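PDB 3E96: dihydrodipicolinate synthase from Bacillus clausii KSM-K16, which probably acts as a 4-hydroxy-tetrahydrodipicolinate synthase, a TIM-barrel lyase of the DapA family. Local coordinates for residues B[141-146]-B[167-172]. Sequence-based numbering, arbitrary orientation.
Sequences LVYFKD and KYAIND
Tyr143 and Lys167 pair across neighbouring parallel strands of the TIM barrel, their side chains on one face of the sheet and crossing at about a right angle. CD1 of the Tyr143 ring lies 3.6 Å from Lys167 CB; Lys167 CD meets the ring edge in its plane, and Lys167 O lies over one face, offset toward the rim. Tyr143 CG is anti to the backbone N (chi1 -162°), and the far end of the ring comes nearer to 167-172, resting on Ala169, CE2 to CB 3.5 Å. Tyr143 OH is hydrogen-bonded to Gly194 O. Phe144 and Tyr168 take the other face, pointing the same way but slid apart, rings 28° from parallel; Phe144 CD2 lies 3.8 Å from Tyr168 CE1 and 3.9 Å from Ile170 CD1. Helix 152-157 of this beta-alpha-beta unit packs against both rings. Lys167 N donates to Val142 O (2.9 Å) and Lys167 O accepts from Phe144 N (3.1 Å), gripping Lys167 from the strand of Tyr143. An alanine at Tyr143 would probably leave Gly194 O without its hydroxyl partner and open a gap beside Lys167 and Ala169. The pairing holds the predicted proton donor/acceptor, Tyr143, beside the predicted Schiff-base lysine, Lys167, consistent with a shared catalytic site.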
loop_
_atom_site.group_PDB
_atom_site.type_symbol
_atom_site.label_atom_id
_atom_site.label_comp_id
_atom_site.label_asym_id
_atom_site.label_seq_id
_atom_site.Cartn_x
_atom_site.Cartn_y
_atom_site.Cartn_z
ATOM N N LEU B 141 -17.429 7.570 -0.886
ATOM C CA LEU B 141 -16.551 8.420 -1.678
ATOM C C LEU B 141 -15.387 7.507 -2.029
ATOM O O LEU B 141 -15.138 6.521 -1.331
ATOM C CB LEU B 141 -16.003 9.604 -0.879
ATOM C CG LEU B 141 -16.942 10.736 -0.476
ATOM C CD1 LEU B 141 -17.757 10.324 0.739
ATOM C CD2 LEU B 141 -16.116 11.969 -0.161
ATOM N N VAL B 142 -14.688 7.813 -3.115
ATOM C CA VAL B 142 -13.528 7.023 -3.497
ATOM C C VAL B 142 -12.328 7.957 -3.615
ATOM O O VAL B 142 -12.464 9.101 -4.068
ATOM C CB VAL B 142 -13.735 6.294 -4.849
ATOM C CG1 VAL B 142 -14.928 5.341 -4.755
ATOM C CG2 VAL B 142 -13.936 7.300 -5.957
ATOM N N TYR B 143 -11.166 7.479 -3.177
ATOM C CA TYR B 143 -9.930 8.250 -3.252
ATOM C C TYR B 143 -9.211 7.689 -4.477
ATOM O O TYR B 143 -8.699 6.570 -4.455
ATOM C CB TYR B 143 -9.073 8.042 -1.997
ATOM C CG TYR B 143 -8.030 9.125 -1.815
ATOM C CD1 TYR B 143 -8.369 10.358 -1.251
ATOM C CD2 TYR B 143 -6.718 8.938 -2.245
ATOM C CE1 TYR B 143 -7.423 11.379 -1.119
ATOM C CE2 TYR B 143 -5.766 9.949 -2.119
ATOM C CZ TYR B 143 -6.124 11.166 -1.557
ATOM O OH TYR B 143 -5.188 12.170 -1.438
ATOM N N PHE B 144 -9.184 8.482 -5.542
ATOM C CA PHE B 144 -8.607 8.091 -6.829
ATOM C C PHE B 144 -7.253 8.782 -7.005
ATOM O O PHE B 144 -7.202 9.985 -7.261
ATOM C CB PHE B 144 -9.584 8.535 -7.921
ATOM C CG PHE B 144 -9.441 7.801 -9.218
ATOM C CD1 PHE B 144 -9.904 6.496 -9.346
ATOM C CD2 PHE B 144 -8.867 8.424 -10.319
ATOM C CE1 PHE B 144 -9.800 5.820 -10.559
ATOM C CE2 PHE B 144 -8.756 7.762 -11.536
ATOM C CZ PHE B 144 -9.226 6.451 -11.656
ATOM N N LYS B 145 -6.161 8.027 -6.890
ATOM C CA LYS B 145 -4.838 8.635 -6.983
ATOM C C LYS B 145 -3.770 7.974 -7.847
ATOM O O LYS B 145 -2.635 8.447 -7.868
ATOM C CB LYS B 145 -4.263 8.803 -5.576
ATOM C CG LYS B 145 -3.873 7.494 -4.909
ATOM C CD LYS B 145 -3.130 7.776 -3.613
ATOM C CE LYS B 145 -2.527 6.525 -3.017
ATOM N NZ LYS B 145 -1.705 6.866 -1.813
ATOM N N ASP B 146 -4.105 6.900 -8.552
ATOM C CA ASP B 146 -3.121 6.221 -9.398
ATOM C C ASP B 146 -3.236 6.672 -10.863
ATOM O O ASP B 146 -4.195 6.338 -11.554
ATOM C CB ASP B 146 -3.307 4.699 -9.311
ATOM C CG ASP B 146 -2.205 3.937 -10.017
ATOM O OD1 ASP B 146 -1.415 4.571 -10.748
ATOM O OD2 ASP B 146 -2.130 2.703 -9.849
ATOM N N LYS B 167 -12.625 11.937 -4.371
ATOM C CA LYS B 167 -11.506 12.752 -3.941
ATOM C C LYS B 167 -10.470 12.444 -5.009
ATOM O O LYS B 167 -9.790 11.421 -4.952
ATOM C CB LYS B 167 -11.019 12.330 -2.552
ATOM C CG LYS B 167 -11.957 12.790 -1.443
ATOM C CD LYS B 167 -11.422 12.460 -0.059
ATOM C CE LYS B 167 -12.297 13.091 1.021
ATOM N NZ LYS B 167 -11.771 12.807 2.383
ATOM N N TYR B 168 -10.409 13.310 -6.017
ATOM C CA TYR B 168 -9.483 13.133 -7.132
ATOM C C TYR B 168 -8.106 13.558 -6.654
ATOM O O TYR B 168 -7.906 14.715 -6.281
ATOM C CB TYR B 168 -9.923 13.989 -8.315
ATOM C CG TYR B 168 -9.349 13.515 -9.623
ATOM C CD1 TYR B 168 -9.910 12.430 -10.301
ATOM C CD2 TYR B 168 -8.224 14.128 -10.171
ATOM C CE1 TYR B 168 -9.362 11.967 -11.497
ATOM C CE2 TYR B 168 -7.668 13.678 -11.355
ATOM C CZ TYR B 168 -8.236 12.599 -12.018
ATOM O OH TYR B 168 -7.668 12.157 -13.196
ATOM N N ALA B 169 -7.157 12.627 -6.674
ATOM C CA ALA B 169 -5.822 12.908 -6.168
ATOM C C ALA B 169 -4.682 12.737 -7.162
ATOM O O ALA B 169 -3.550 12.439 -6.775
ATOM C CB ALA B 169 -5.568 12.061 -4.923
ATOM N N ILE B 170 -4.991 12.903 -8.443
ATOM C CA ILE B 170 -3.986 12.829 -9.493
ATOM C C ILE B 170 -3.838 14.290 -9.898
ATOM O O ILE B 170 -4.792 14.905 -10.377
ATOM C CB ILE B 170 -4.477 12.004 -10.696
ATOM C CG1 ILE B 170 -4.799 10.577 -10.245
ATOM C CG2 ILE B 170 -3.412 11.992 -11.789
ATOM C CD1 ILE B 170 -5.368 9.692 -11.343
ATOM N N ASN B 171 -2.653 14.855 -9.689
ATOM C CA ASN B 171 -2.437 16.260 -10.012
ATOM C C ASN B 171 -2.184 16.504 -11.486
ATOM O O ASN B 171 -1.154 17.044 -11.885
ATOM C CB ASN B 171 -1.301 16.825 -9.155
ATOM C CG ASN B 171 -1.671 16.879 -7.683
ATOM O OD1 ASN B 171 -2.817 17.188 -7.334
ATOM N ND2 ASN B 171 -0.711 16.584 -6.810
ATOM N N ASP B 172 -3.163 16.102 -12.284
ATOM C CA ASP B 172 -3.121 16.253 -13.727
ATOM C C ASP B 172 -4.378 17.060 -14.031
ATOM O O ASP B 172 -5.471 16.499 -14.127
ATOM C CB ASP B 172 -3.197 14.872 -14.380
ATOM C CG ASP B 172 -2.999 14.924 -15.879
ATOM O OD1 ASP B 172 -3.526 15.857 -16.512
ATOM O OD2 ASP B 172 -2.327 14.024 -16.423
#